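Long-range contacts in LbpB B-lobe (Moraxella bovis, PDB 3UAQ), which probably captures host lactoferrin at the bacterial cell surface as a lipoprotein receptor component: residues A123-T128 / Y229-G234; K207-F212 / A222-G227; T252-Q257 / Y267-D272. All coordinates share one frame; numbering follows the deposited sequence.

Contact 1: A123-T128 / Y229-G234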
loop_
_atom_site.group_PDB
_atom_site.type_symbol
_atom_site.label_atom_id
_atom_site.label_comp_id
_atom_site.label_asym_id
_atom_site.label_seq_id
_atom_site.Cartn_x
_atom_site.Cartn_y
_atom_site.Cartn_z
ATOM N N ALA A 123 -10.337 1.695 -5.718
ATOM C CA ALA A 123 -11.584 1.162 -5.189
ATOM C C ALA A 123 -11.239 0.222 -4.058
ATOM O O ALA A 123 -10.361 -0.634 -4.199
ATOM C CB ALA A 123 -12.358 0.420 -6.263
ATOM N N GLY A 124 -11.916 0.384 -2.928
ATOM C CA GLY A 124 -11.663 -0.492 -1.800
ATOM C C GLY A 124 -12.207 0.043 -0.499
ATOM O O GLY A 124 -13.295 0.619 -0.456
ATOM N N TRP A 125 -11.441 -0.151 0.568
ATOM C CA TRP A 125 -11.868 0.269 1.889
ATOM C C TRP A 125 -10.723 0.870 2.684
ATOM O O TRP A 125 -9.576 0.883 2.236
ATOM C CB TRP A 125 -12.457 -0.919 2.648
ATOM C CG TRP A 125 -11.669 -2.187 2.485
ATOM C CD1 TRP A 125 -11.955 -3.228 1.648
ATOM C CD2 TRP A 125 -10.469 -2.549 3.176
ATOM N NE1 TRP A 125 -11.012 -4.219 1.779
ATOM C CE2 TRP A 125 -10.085 -3.826 2.711
ATOM C CE3 TRP A 125 -9.684 -1.921 4.148
ATOM C CZ2 TRP A 125 -8.951 -4.485 3.182
ATOM C CZ3 TRP A 125 -8.559 -2.576 4.615
ATOM C CH2 TRP A 125 -8.202 -3.845 4.131
ATOM N N ILE A 126 -11.055 1.365 3.871
ATOM C CA ILE A 126 -10.062 1.868 4.805
ATOM C C ILE A 126 -10.736 2.015 6.153
ATOM O O ILE A 126 -11.799 2.626 6.240
ATOM C CB ILE A 126 -9.513 3.225 4.342
ATOM C CG1 ILE A 126 -8.679 3.886 5.442
ATOM C CG2 ILE A 126 -10.656 4.131 3.910
ATOM C CD1 ILE A 126 -7.892 5.082 4.946
ATOM N N PHE A 127 -10.134 1.450 7.198
ATOM C CA PHE A 127 -10.780 1.414 8.515
ATOM C C PHE A 127 -9.812 1.345 9.702
ATOM O O PHE A 127 -8.647 0.953 9.560
ATOM C CB PHE A 127 -11.729 0.218 8.601
ATOM C CG PHE A 127 -11.025 -1.100 8.743
ATOM C CD1 PHE A 127 -10.829 -1.667 9.993
ATOM C CD2 PHE A 127 -10.543 -1.769 7.626
ATOM C CE1 PHE A 127 -10.169 -2.888 10.126
ATOM C CE2 PHE A 127 -9.884 -2.991 7.752
ATOM C CZ PHE A 127 -9.696 -3.551 9.003
ATOM N N THR A 128 -10.312 1.740 10.872
ATOM C CA THR A 128 -9.648 1.462 12.141
ATOM C C THR A 128 -10.658 0.723 12.994
ATOM O O THR A 128 -11.873 0.886 12.808
ATOM C CB THR A 128 -9.261 2.735 12.904
ATOM O OG1 THR A 128 -9.217 3.852 12.006
ATOM C CG2 THR A 128 -7.901 2.552 13.563
ATOM N N TYR A 229 -5.555 -13.806 7.461
ATOM C CA TYR A 229 -6.110 -13.236 8.683
ATOM C C TYR A 229 -6.623 -11.829 8.443
ATOM O O TYR A 229 -6.776 -11.390 7.292
ATOM C CB TYR A 229 -5.051 -13.188 9.793
ATOM C CG TYR A 229 -4.244 -14.457 9.951
ATOM C CD1 TYR A 229 -4.654 -15.466 10.816
ATOM C CD2 TYR A 229 -3.074 -14.652 9.227
ATOM C CE1 TYR A 229 -3.916 -16.633 10.955
ATOM C CE2 TYR A 229 -2.333 -15.812 9.361
ATOM C CZ TYR A 229 -2.757 -16.800 10.224
ATOM O OH TYR A 229 -2.015 -17.954 10.355
ATOM N N ALA A 230 -6.917 -11.143 9.546
ATOM C CA ALA A 230 -7.001 -9.690 9.546
ATOM C C ALA A 230 -7.985 -9.183 8.506
ATOM O O ALA A 230 -8.949 -9.880 8.176
ATOM C CB ALA A 230 -5.610 -9.092 9.309
ATOM N N PRO A 231 -7.769 -7.944 8.022
ATOM C CA PRO A 231 -8.376 -7.528 6.756
ATOM C C PRO A 231 -7.719 -8.298 5.611
ATOM O O PRO A 231 -6.494 -8.234 5.442
ATOM C CB PRO A 231 -8.024 -6.029 6.667
ATOM C CG PRO A 231 -6.913 -5.825 7.651
ATOM C CD PRO A 231 -7.194 -6.798 8.746
ATOM N N ARG A 232 -8.523 -9.034 4.850
ATOM C CA ARG A 232 -8.010 -9.860 3.764
ATOM C C ARG A 232 -8.145 -9.159 2.410
ATOM O O ARG A 232 -8.947 -8.230 2.254
ATOM C CB ARG A 232 -8.763 -11.191 3.729
ATOM C CG ARG A 232 -8.810 -11.921 5.064
ATOM C CD ARG A 232 -9.722 -13.132 4.978
ATOM N NE ARG A 232 -9.692 -13.928 6.199
ATOM C CZ ARG A 232 -10.424 -13.664 7.275
ATOM N NH1 ARG A 232 -11.235 -12.615 7.277
ATOM N NH2 ARG A 232 -10.339 -14.438 8.351
ATOM N N GLN A 233 -7.372 -9.613 1.426
ATOM C CA GLN A 233 -7.419 -9.007 0.098
ATOM C C GLN A 233 -7.233 -10.034 -1.011
ATOM O O GLN A 233 -6.612 -11.077 -0.803
ATOM C CB GLN A 233 -6.355 -7.909 -0.038
ATOM C CG GLN A 233 -6.657 -6.631 0.726
ATOM C CD GLN A 233 -5.696 -5.509 0.368
ATOM O OE1 GLN A 233 -5.572 -5.130 -0.798
ATOM N NE2 GLN A 233 -5.006 -4.974 1.373
ATOM N N GLY A 234 -7.765 -9.729 -2.190
ATOM C CA GLY A 234 -7.540 -10.559 -3.362
ATOM C C GLY A 234 -8.425 -11.789 -3.427
ATOM O O GLY A 234 -8.159 -12.702 -4.210
#
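Q233, which lies beside the indole of W125, is fixed at its polar end by the fold around it: its OE1 accepts a hydrogen bond from the backbone N of D115, while its CG comes to 4.0 Å from CZ2 of W125. The aliphatic part of the same side chain is left to the aromatic group. The main weight of the contact falls on P231. Its CB sits 3.4 Å from CH2 of W125, the two side chains crossing at about a right angle, and the approach is oblique to the indole plane. The same carbon is 3.7 Å from CE2 of F127, where it meets the edge of the phenyl ring close to the ring plane, and P231 CG lies 3.8 Å from CZ of that ring. One proline carbon therefore touches both aromatic rings. Both aromatic residues have CG set between the backbone N and the carbonyl carbon (chi1 43° for W125 and 74° for F127), and being two positions apart on a strand they direct their rings to the same loop. CE3 of W125 lies at the edge of the F127 ring, so the aromatic groups also abut each other. The side chain of R232 starts away from the strand, but the backbone O of R232 lies at the indole edge, 3.9 Å from CZ2 of W125. F221, which also touches P231, stacks on F127 and meets the W125 ring at a steep angle, enlarging the aromatic cluster. The guanidinium of R232 forms a salt bridge with D209. This is buried apolar packing between a strand of the handle and a loop of the barrel region, consistent with the handle-and-barrel build of the N-lobe of transferrin-binding protein B and its relatives.

Contact 2: K207-F212 / A222-G227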
loop_
_atom_site.group_PDB
_atom_site.type_symbol
_atom_site.label_atom_id
_atom_site.label_comp_id
_atom_site.label_asym_id
_atom_site.label_seq_id
_atom_site.Cartn_x
_atom_site.Cartn_y
_atom_site.Cartn_z
ATOM N N LYS A 207 -19.754 -17.159 6.432
ATOM C CA LYS A 207 -18.305 -17.227 6.191
ATOM C C LYS A 207 -17.636 -15.869 6.423
ATOM O O LYS A 207 -16.675 -15.509 5.733
ATOM C CB LYS A 207 -17.986 -17.736 4.780
ATOM C CG LYS A 207 -18.757 -18.984 4.357
ATOM C CD LYS A 207 -18.663 -20.089 5.395
ATOM C CE LYS A 207 -19.688 -21.188 5.133
ATOM N NZ LYS A 207 -19.845 -22.115 6.294
ATOM N N MET A 208 -18.158 -15.125 7.396
ATOM C CA MET A 208 -17.581 -13.848 7.797
ATOM C C MET A 208 -16.930 -13.991 9.164
ATOM O O MET A 208 -17.292 -14.873 9.942
ATOM C CB MET A 208 -18.661 -12.762 7.854
ATOM C CG MET A 208 -19.157 -12.295 6.491
ATOM S SD MET A 208 -17.982 -11.188 5.672
ATOM C CE MET A 208 -18.667 -11.125 4.027
ATOM N N ASP A 209 -15.962 -13.133 9.457
ATOM C CA ASP A 209 -15.413 -13.097 10.802
ATOM C C ASP A 209 -16.525 -12.711 11.762
ATOM O O ASP A 209 -17.507 -12.087 11.356
ATOM C CB ASP A 209 -14.255 -12.104 10.892
ATOM C CG ASP A 209 -13.020 -12.591 10.167
ATOM O OD1 ASP A 209 -12.402 -13.576 10.632
ATOM O OD2 ASP A 209 -12.665 -11.984 9.137
ATOM N N SER A 210 -16.383 -13.097 13.026
ATOM C CA SER A 210 -17.421 -12.838 14.020
ATOM C C SER A 210 -17.772 -11.362 14.136
ATOM O O SER A 210 -16.900 -10.493 14.093
ATOM C CB SER A 210 -17.028 -13.389 15.389
ATOM O OG SER A 210 -17.625 -14.655 15.614
ATOM N N GLY A 211 -19.064 -11.088 14.280
ATOM C CA GLY A 211 -19.536 -9.732 14.487
ATOM C C GLY A 211 -19.818 -9.005 13.188
ATOM O O GLY A 211 -20.517 -7.985 13.178
ATOM N N PHE A 212 -19.272 -9.519 12.089
ATOM C CA PHE A 212 -19.492 -8.911 10.778
ATOM C C PHE A 212 -20.780 -9.385 10.101
ATOM O O PHE A 212 -20.847 -10.502 9.578
ATOM C CB PHE A 212 -18.286 -9.151 9.874
ATOM C CG PHE A 212 -17.158 -8.208 10.131
ATOM C CD1 PHE A 212 -17.038 -7.045 9.394
ATOM C CD2 PHE A 212 -16.231 -8.466 11.126
ATOM C CE1 PHE A 212 -16.004 -6.158 9.632
ATOM C CE2 PHE A 212 -15.195 -7.584 11.370
ATOM C CZ PHE A 212 -15.083 -6.426 10.622
ATOM N N ALA A 222 -13.558 -9.202 5.474
ATOM C CA ALA A 222 -13.991 -10.027 6.600
ATOM C C ALA A 222 -14.493 -11.390 6.136
ATOM O O ALA A 222 -14.806 -12.259 6.954
ATOM C CB ALA A 222 -15.057 -9.310 7.417
ATOM N N GLU A 223 -14.574 -11.577 4.822
ATOM C CA GLU A 223 -14.993 -12.866 4.284
ATOM C C GLU A 223 -13.820 -13.840 4.325
ATOM O O GLU A 223 -12.722 -13.537 3.852
ATOM C CB GLU A 223 -15.565 -12.723 2.876
ATOM C CG GLU A 223 -16.498 -13.860 2.502
ATOM C CD GLU A 223 -17.388 -13.535 1.317
ATOM O OE1 GLU A 223 -17.173 -12.488 0.662
ATOM O OE2 GLU A 223 -18.308 -14.335 1.043
ATOM N N GLN A 224 -14.061 -15.008 4.903
ATOM C CA GLN A 224 -12.980 -15.908 5.290
ATOM C C GLN A 224 -12.471 -16.846 4.190
ATOM O O GLN A 224 -13.222 -17.644 3.622
ATOM C CB GLN A 224 -13.399 -16.733 6.512
ATOM C CG GLN A 224 -13.867 -15.895 7.706
ATOM C CD GLN A 224 -14.151 -16.739 8.932
ATOM O OE1 GLN A 224 -14.681 -17.856 8.830
ATOM N NE2 GLN A 224 -13.795 -16.211 10.105
ATOM N N VAL A 225 -11.179 -16.740 3.907
ATOM C CA VAL A 225 -10.470 -17.764 3.166
ATOM C C VAL A 225 -9.395 -18.295 4.098
ATOM O O VAL A 225 -8.975 -17.604 5.033
ATOM C CB VAL A 225 -9.820 -17.212 1.882
ATOM C CG1 VAL A 225 -9.460 -18.359 0.943
ATOM C CG2 VAL A 225 -10.766 -16.257 1.188
ATOM N N PHE A 226 -8.950 -19.518 3.851
ATOM C CA PHE A 226 -8.052 -20.190 4.778
ATOM C C PHE A 226 -6.645 -19.599 4.858
ATOM O O PHE A 226 -6.039 -19.263 3.840
ATOM C CB PHE A 226 -7.946 -21.672 4.434
ATOM C CG PHE A 226 -6.980 -22.410 5.304
ATOM C CD1 PHE A 226 -7.375 -22.887 6.544
ATOM C CD2 PHE A 226 -5.664 -22.597 4.904
ATOM C CE1 PHE A 226 -6.478 -23.556 7.370
ATOM C CE2 PHE A 226 -4.760 -23.269 5.723
ATOM C CZ PHE A 226 -5.170 -23.748 6.957
ATOM N N GLY A 227 -6.119 -19.504 6.075
ATOM C CA GLY A 227 -4.736 -19.104 6.272
ATOM C C GLY A 227 -4.471 -17.639 5.965
ATOM O O GLY A 227 -3.315 -17.205 5.933
#
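F212 presents one face of its ring to A222, whose CB lies 3.7 Å from the ring centroid and 18° off the normal, a CH-pi contact displaced toward the rim. T219 also touches the F212 side chain. The two segments, both in the long connection between strands 170-184 and 236-243, are joined by a single beta bridge, M208 with E223, next to a type II turn running from D209 to F212. That turn brings the phenyl ring back over A222 and is closed by F212 N bonding to D209 O. Two backbone bonds flank the bridge: Q224 N gives to K207 O at 2.8 Å, and D209 N gives to A222 O at 2.9 Å. M208 packs against the A222-E223 side of the bridge. With CG beside the backbone N (chi1 -73°) and the chain bent at chi2 (-76°), SD comes to 3.9 Å from A222 CB; CE, beyond it, lies 3.7 Å from E223 CB. The carboxylate of E223 looks elsewhere, forming a salt bridge with R270 and accepting a hydrogen bond from H236 NE2. D209 works between two groups of different kind: OD2 forms a salt bridge with R232, whereas OD1 serves the amide of Q224. Extended beyond CG, the Q224 side chain reaches past the backbone of M208, and its NE2 donates almost straight to D209 OD1 at 3.0 Å, with the oxygen lying in the amide plane but approached from above the plane of the carboxylate.

Contact 3: T252-Q257 / Y267-D272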
loop_
_atom_site.group_PDB
_atom_site.type_symbol
_atom_site.label_atom_id
_atom_site.label_comp_id
_atom_site.label_asym_id
_atom_site.label_seq_id
_atom_site.Cartn_x
_atom_site.Cartn_y
_atom_site.Cartn_z
ATOM N N THR A 252 -18.578 -9.987 -14.506
ATOM C CA THR A 252 -18.949 -10.846 -13.397
ATOM C C THR A 252 -18.029 -10.623 -12.202
ATOM O O THR A 252 -16.813 -10.488 -12.358
ATOM C CB THR A 252 -18.892 -12.319 -13.822
ATOM O OG1 THR A 252 -19.644 -12.493 -15.031
ATOM C CG2 THR A 252 -19.446 -13.236 -12.727
ATOM N N LEU A 253 -18.622 -10.576 -11.011
ATOM C CA LEU A 253 -17.864 -10.471 -9.768
ATOM C C LEU A 253 -18.047 -11.760 -8.980
ATOM O O LEU A 253 -19.175 -12.168 -8.700
ATOM C CB LEU A 253 -18.359 -9.297 -8.928
ATOM C CG LEU A 253 -18.870 -8.086 -9.698
ATOM C CD1 LEU A 253 -19.571 -7.103 -8.762
ATOM C CD2 LEU A 253 -17.732 -7.413 -10.449
ATOM N N SER A 254 -16.938 -12.400 -8.629
ATOM C CA SER A 254 -16.987 -13.675 -7.927
ATOM C C SER A 254 -16.157 -13.621 -6.656
ATOM O O SER A 254 -15.401 -12.673 -6.435
ATOM C CB SER A 254 -16.505 -14.811 -8.834
ATOM O OG SER A 254 -15.859 -14.308 -9.994
ATOM N N THR A 255 -16.308 -14.639 -5.820
ATOM C CA THR A 255 -15.559 -14.706 -4.575
ATOM C C THR A 255 -14.765 -15.999 -4.501
ATOM O O THR A 255 -15.278 -17.080 -4.815
ATOM C CB THR A 255 -16.480 -14.623 -3.351
ATOM O OG1 THR A 255 -17.268 -13.427 -3.421
ATOM C CG2 THR A 255 -15.655 -14.619 -2.058
ATOM N N LYS A 256 -13.506 -15.876 -4.098
ATOM C CA LYS A 256 -12.675 -17.042 -3.833
ATOM C C LYS A 256 -13.034 -17.658 -2.485
ATOM O O LYS A 256 -12.909 -17.013 -1.443
ATOM C CB LYS A 256 -11.187 -16.670 -3.855
ATOM C CG LYS A 256 -10.339 -17.478 -2.882
ATOM C CD LYS A 256 -8.849 -17.391 -3.206
ATOM C CE LYS A 256 -8.401 -15.963 -3.411
ATOM N NZ LYS A 256 -6.963 -15.780 -3.051
ATOM N N GLN A 257 -13.512 -18.897 -2.522
ATOM C CA GLN A 257 -13.644 -19.732 -1.342
ATOM C C GLN A 257 -12.517 -20.758 -1.341
ATOM O O GLN A 257 -12.125 -21.272 -2.394
ATOM C CB GLN A 257 -14.980 -20.473 -1.339
ATOM C CG GLN A 257 -16.080 -19.808 -2.134
ATOM C CD GLN A 257 -17.261 -19.415 -1.273
ATOM O OE1 GLN A 257 -17.717 -18.276 -1.319
ATOM N NE2 GLN A 257 -17.753 -20.351 -0.472
ATOM N N TYR A 267 -14.116 -20.500 -7.069
ATOM C CA TYR A 267 -14.771 -19.204 -7.211
ATOM C C TYR A 267 -16.279 -19.327 -7.402
ATOM O O TYR A 267 -16.753 -20.143 -8.199
ATOM C CB TYR A 267 -14.143 -18.408 -8.356
ATOM C CG TYR A 267 -12.864 -17.698 -7.965
ATOM C CD1 TYR A 267 -11.644 -18.361 -7.972
ATOM C CD2 TYR A 267 -12.879 -16.365 -7.580
ATOM C CE1 TYR A 267 -10.476 -17.714 -7.616
ATOM C CE2 TYR A 267 -11.718 -15.712 -7.224
ATOM C CZ TYR A 267 -10.517 -16.388 -7.244
ATOM O OH TYR A 267 -9.352 -15.737 -6.886
ATOM N N VAL A 268 -17.027 -18.525 -6.649
ATOM C CA VAL A 268 -18.480 -18.504 -6.777
ATOM C C VAL A 268 -18.958 -17.151 -7.296
ATOM O O VAL A 268 -18.632 -16.110 -6.723
ATOM C CB VAL A 268 -19.164 -18.814 -5.441
ATOM C CG1 VAL A 268 -18.387 -18.186 -4.301
ATOM C CG2 VAL A 268 -20.597 -18.319 -5.459
ATOM N N ASP A 269 -19.719 -17.170 -8.388
ATOM C CA ASP A 269 -20.227 -15.931 -8.971
ATOM C C ASP A 269 -21.323 -15.325 -8.092
ATOM O O ASP A 269 -22.303 -15.993 -7.744
ATOM C CB ASP A 269 -20.733 -16.160 -10.400
ATOM C CG ASP A 269 -19.622 -16.564 -11.355
ATOM O OD1 ASP A 269 -18.439 -16.383 -10.995
ATOM O OD2 ASP A 269 -19.928 -17.060 -12.463
ATOM N N ARG A 270 -21.138 -14.061 -7.723
ATOM C CA ARG A 270 -22.102 -13.348 -6.893
ATOM C C ARG A 270 -22.983 -12.447 -7.741
ATOM O O ARG A 270 -24.200 -12.407 -7.565
ATOM C CB ARG A 270 -21.377 -12.501 -5.849
ATOM C CG ARG A 270 -20.481 -13.290 -4.906
ATOM C CD ARG A 270 -21.290 -14.070 -3.879
ATOM N NE ARG A 270 -20.479 -14.441 -2.719
ATOM C CZ ARG A 270 -20.752 -15.460 -1.909
ATOM N NH1 ARG A 270 -21.818 -16.219 -2.130
ATOM N NH2 ARG A 270 -19.957 -15.723 -0.880
ATOM N N TYR A 271 -22.358 -11.724 -8.665
ATOM C CA TYR A 271 -23.054 -10.725 -9.469
ATOM C C TYR A 271 -22.605 -10.725 -10.925
ATOM O O TYR A 271 -21.405 -10.722 -11.222
ATOM C CB TYR A 271 -22.824 -9.319 -8.895
ATOM C CG TYR A 271 -23.474 -9.073 -7.550
ATOM C CD1 TYR A 271 -22.752 -9.205 -6.371
ATOM C CD2 TYR A 271 -24.811 -8.704 -7.460
ATOM C CE1 TYR A 271 -23.343 -8.977 -5.135
ATOM C CE2 TYR A 271 -25.408 -8.477 -6.232
ATOM C CZ TYR A 271 -24.672 -8.614 -5.071
ATOM O OH TYR A 271 -25.275 -8.388 -3.850
ATOM N N ASP A 272 -23.577 -10.737 -11.830
ATOM C CA ASP A 272 -23.323 -10.379 -13.217
ATOM C C ASP A 272 -23.533 -8.884 -13.363
ATOM O O ASP A 272 -24.190 -8.261 -12.529
ATOM C CB ASP A 272 -24.262 -11.132 -14.160
ATOM C CG ASP A 272 -23.654 -12.421 -14.684
ATOM O OD1 ASP A 272 -22.412 -12.485 -14.802
ATOM O OD2 ASP A 272 -24.420 -13.367 -14.975
#
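T252 and D272 lie side by side, pointing the same way, and the hydroxyl OG1 of T252 donates to OD1 of D272 at 2.8 Å, meeting it nearly in line with its C-O bond. The other carboxylate oxygen of D272 pairs with K289. Farther along the same sheet face, CG2 of T252 touches D269 CG at 3.6 Å. Y267 lays its ring across K256: CB of K256 stands over one face, 3.8 Å from the centroid, while S254 CB is at the ring edge, 4.1 Å from Y267 CD2. The two strands form an antiparallel hairpin in the barrel sheet, interrupted by a classic beta bulge in which R270 and Y271 both face L253. There L253 O accepts from R270 N at 2.9 Å and from Y271 N at 3.2 Å, both donors lying in the carbonyl plane. On the opposite sheet face L253 CD1 packs on Y271 CB. The side chain of R270, bent at chi2 (-74°), crosses that of T255 obliquely; farther out, NE makes a weak bond to T255 OG1 at 3.4 Å. The guanidinium, whose main partner is E223, is turned 76° from the amide plane of Q257.

In the fold
Contacts 1 and 2 both use the long connection that precedes strand 236-243, with contact 2 nested inside the loop closed by contact 1; contact 3 follows in series on the barrel hairpin. The centres of contacts 1 and 2 are about 12 Å apart, and R232 ties them together through its salt bridge with D209, its CD lying against the carbonyl O of E223. Contacts 2 and 3, with centres about 16 Å apart, are coupled by charge, R270 NH2 lying 2.9 Å from E223 OE2, and by packing of V225 on K256. Contact 1 meets contact 3 more lightly, through G234 O near K256 CE. The handle strand is thereby linked, through this loop, to the barrel.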